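Local structure of ribose 5-phosphate isomerase B (Anaplasma phagocytophilum, 4EM8) at residues 105-110 and 127-132. The protein probably interconverts ribose 5-phosphate and ribulose 5-phosphate, an aldose-ketose isomerisation of pentose phosphate metabolism. Numbering follows the deposited sequence.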
ATOM      1  N   ASN A 105     -10.655   0.158  -6.553  1.00 24.78           N
ATOM      2  CA  ASN A 105     -10.516  -0.842  -5.493  1.00 23.76           C
ATOM      3  C   ASN A 105     -11.538  -0.746  -4.356  1.00 23.72           C
ATOM      4  O   ASN A 105     -11.465  -1.545  -3.393  1.00 24.05           O
ATOM      5  CB  ASN A 105      -9.086  -0.812  -4.958  1.00 22.90           C
ATOM      6  CG  ASN A 105      -8.074  -0.746  -6.072  1.00 23.32           C
ATOM      7  OD1 ASN A 105      -7.641   0.342  -6.446  1.00 23.53           O
ATOM      8  ND2 ASN A 105      -7.705  -1.904  -6.631  1.00 22.77           N
ATOM      9  N   ASP A 106     -12.485   0.184  -4.478  1.00 23.72           N
ATOM     10  CA  ASP A 106     -13.454   0.482  -3.423  1.00 24.15           C
ATOM     11  C   ASP A 106     -12.759   0.637  -2.086  1.00 23.08           C
ATOM     12  O   ASP A 106     -13.150  -0.002  -1.108  1.00 23.84           O
ATOM     13  CB  ASP A 106     -14.503  -0.622  -3.313  1.00 24.73           C
ATOM     14  CG  ASP A 106     -15.782  -0.156  -2.589  1.00 26.16           C
ATOM     15  OD1 ASP A 106     -16.008   1.066  -2.445  1.00 26.16           O
ATOM     16  OD2 ASP A 106     -16.565  -1.026  -2.162  1.00 27.18           O
ATOM     17  N   ALA A 107     -11.673   1.406  -2.070  1.00 22.63           N
ATOM     18  CA  ALA A 107     -10.794   1.481  -0.879  1.00 22.11           C
ATOM     19  C   ALA A 107     -11.603   1.988   0.308  1.00 22.29           C
ATOM     20  O   ALA A 107     -12.395   2.916   0.160  1.00 23.28           O
ATOM     21  CB  ALA A 107      -9.576   2.362  -1.130  1.00 21.49           C
ATOM     22  N   ASN A 108     -11.467   1.329   1.464  1.00 22.77           N
ATOM     23  CA  ASN A 108     -12.218   1.725   2.652  1.00 21.95           C
ATOM     24  C   ASN A 108     -11.331   2.234   3.811  1.00 21.08           C
ATOM     25  O   ASN A 108     -11.857   2.692   4.828  1.00 21.53           O
ATOM     26  CB  ASN A 108     -13.196   0.616   3.081  1.00 23.00           C
ATOM     27  CG  ASN A 108     -12.524  -0.707   3.342  1.00 23.63           C
ATOM     28  OD1 ASN A 108     -11.288  -0.797   3.478  1.00 23.48           O
ATOM     29  ND2 ASN A 108     -13.347  -1.774   3.451  1.00 24.71           N
ATOM     30  N   VAL A 109     -10.008   2.180   3.638  1.00 20.27           N
ATOM     31  CA  VAL A 109      -9.014   2.739   4.588  1.00 19.73           C
ATOM     32  C   VAL A 109      -7.961   3.589   3.854  1.00 19.67           C
ATOM     33  O   VAL A 109      -7.243   3.120   2.932  1.00 19.95           O
ATOM     34  CB  VAL A 109      -8.321   1.627   5.396  1.00 19.46           C
ATOM     35  CG1 VAL A 109      -7.141   2.142   6.247  1.00 18.49           C
ATOM     36  CG2 VAL A 109      -9.366   0.890   6.242  1.00 19.95           C
ATOM     37  N   LEU A 110      -7.872   4.846   4.269  1.00 19.75           N
ATOM     38  CA  LEU A 110      -6.902   5.794   3.740  1.00 19.54           C
ATOM     39  C   LEU A 110      -5.697   5.887   4.687  1.00 19.53           C
ATOM     40  O   LEU A 110      -5.863   6.158   5.881  1.00 20.21           O
ATOM     41  CB  LEU A 110      -7.563   7.157   3.530  1.00 19.80           C
ATOM     42  CG  LEU A 110      -6.739   8.407   3.091  1.00 19.91           C
ATOM     43  CD1 LEU A 110      -5.894   8.138   1.851  1.00 20.24           C
ATOM     44  CD2 LEU A 110      -7.649   9.625   2.875  1.00 19.85           C
ATOM     45  N   TYR A 127     -10.708  14.520   1.429  1.00 23.43           N
ATOM     46  CA  TYR A 127     -11.996  14.954   0.884  1.00 25.23           C
ATOM     47  C   TYR A 127     -12.342  14.122  -0.366  1.00 25.38           C
ATOM     48  O   TYR A 127     -13.447  13.584  -0.491  1.00 24.92           O
ATOM     49  CB  TYR A 127     -12.005  16.456   0.546  1.00 27.32           C
ATOM     50  CG  TYR A 127     -13.350  16.880  -0.015  1.00 29.13           C
ATOM     51  CD1 TYR A 127     -14.452  16.961   0.822  1.00 30.39           C
ATOM     52  CD2 TYR A 127     -13.531  17.145  -1.380  1.00 30.07           C
ATOM     53  CE1 TYR A 127     -15.702  17.325   0.342  1.00 32.51           C
ATOM     54  CE2 TYR A 127     -14.789  17.506  -1.879  1.00 31.96           C
ATOM     55  CZ  TYR A 127     -15.867  17.589  -1.010  1.00 32.85           C
ATOM     56  OH  TYR A 127     -17.117  17.952  -1.423  1.00 36.66           O
ATOM     57  N   THR A 128     -11.357  14.003  -1.259  1.00 25.62           N
ATOM     58  CA  THR A 128     -11.465  13.201  -2.490  1.00 25.31           C
ATOM     59  C   THR A 128     -11.827  11.753  -2.155  1.00 24.32           C
ATOM     60  O   THR A 128     -12.816  11.219  -2.685  1.00 24.44           O
ATOM     61  CB  THR A 128     -10.160  13.274  -3.283  1.00 25.53           C
ATOM     62  OG1 THR A 128      -9.926  14.638  -3.656  1.00 26.88           O
ATOM     63  CG2 THR A 128     -10.191  12.419  -4.568  1.00 25.22           C
ATOM     64  N   PHE A 129     -11.090  11.164  -1.224  1.00 22.88           N
ATOM     65  CA  PHE A 129     -11.339   9.801  -0.783  1.00 22.68           C
ATOM     66  C   PHE A 129     -12.784   9.599  -0.338  1.00 23.82           C
ATOM     67  O   PHE A 129     -13.426   8.637  -0.742  1.00 24.78           O
ATOM     68  CB  PHE A 129     -10.395   9.428   0.370  1.00 21.73           C
ATOM     69  CG  PHE A 129     -10.319   7.945   0.643  1.00 20.43           C
ATOM     70  CD1 PHE A 129      -9.455   7.136  -0.074  1.00 20.06           C
ATOM     71  CD2 PHE A 129     -11.113   7.357   1.622  1.00 21.65           C
ATOM     72  CE1 PHE A 129      -9.344   5.779   0.175  1.00 20.33           C
ATOM     73  CE2 PHE A 129     -10.995   5.987   1.885  1.00 21.27           C
ATOM     74  CZ  PHE A 129     -10.124   5.199   1.151  1.00 20.35           C
ATOM     75  N   MET A 130     -13.287  10.531   0.474  1.00 25.28           N
ATOM     76  CA  MET A 130     -14.633  10.459   1.033  1.00 26.53           C
ATOM     77  C   MET A 130     -15.767  10.712   0.027  1.00 27.32           C
ATOM     78  O   MET A 130     -16.883  10.278   0.278  1.00 28.13           O
ATOM     79  CB  MET A 130     -14.793  11.459   2.197  1.00 28.30           C
ATOM     80  CG  MET A 130     -13.860  11.240   3.393  1.00 28.40           C
ATOM     81  SD  MET A 130     -14.181   9.719   4.313  1.00 31.33           S
ATOM     82  CE  MET A 130     -15.816  10.075   4.959  1.00 32.30           C
ATOM     83  N   THR A 131     -15.490  11.416  -1.071  1.00 26.59           N
ATOM     84  CA  THR A 131     -16.502  11.830  -2.016  1.00 27.95           C
ATOM     85  C   THR A 131     -16.413  11.125  -3.390  1.00 28.11           C
ATOM     86  O   THR A 131     -17.138  11.499  -4.314  1.00 29.80           O
ATOM     87  CB  THR A 131     -16.482  13.352  -2.226  1.00 28.97           C
ATOM     88  OG1 THR A 131     -15.143  13.788  -2.475  1.00 28.95           O
ATOM     89  CG2 THR A 131     -17.004  14.089  -0.985  1.00 29.68           C
ATOM     90  N   THR A 132     -15.545  10.126  -3.521  1.00 26.75           N
ATOM     91  CA  THR A 132     -15.419   9.350  -4.776  1.00 26.53           C
ATOM     92  C   THR A 132     -16.132   8.007  -4.662  1.00 27.16           C
ATOM     93  O   THR A 132     -15.866   7.197  -3.781  1.00 26.95           O
ATOM     94  CB  THR A 132     -13.947   9.118  -5.163  1.00 25.94           C
ATOM     95  OG1 THR A 132     -13.257  10.356  -5.186  1.00 25.49           O
ATOM     96  CG2 THR A 132     -13.803   8.457  -6.562  1.00 25.26           C
TER
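Thr128 O, next in sequence to the Phe129 that meets Ala107 and Leu110, accepts two bonds from opposite faces of its carbonyl plane: Thr132 OG1 at 2.7 Å, lying 45° out of that plane, and Thr131 N at 3.1 Å. Both donors follow Phe129 in sequence, and the bonds close the backbone around the residue that presents the ring. Across the contact the packing is mostly apolar and centres on the Phe129 side chain. Leu110 CB sits 3.8 Å from the ring centroid of Phe129 and 2° off the normal, a CH-pi contact over the middle of the face. With Leu110 CG anti to the backbone N (chi1 174°), the side chain runs back toward the helix, and CD2 reaches Phe129 CB at 3.7 Å. Farther out on the ring, Ala107 CB meets Phe129 CE1 at 3.7 Å, while Ala107 O approaches Phe129 CZ obliquely at 3.4 Å. That carbonyl also accepts a hydrogen bond from Arg102 NH1, and Arg102 NH2 bonds Thr132 O, so one guanidinium bridges both segments. Nearby Asn105 is predicted to bind ribulose 5-phosphate. The Phe129 side chain, buried between strand 109-113 of the parallel sheet and helix 119-131, also touches Ser101 of helix 95-105.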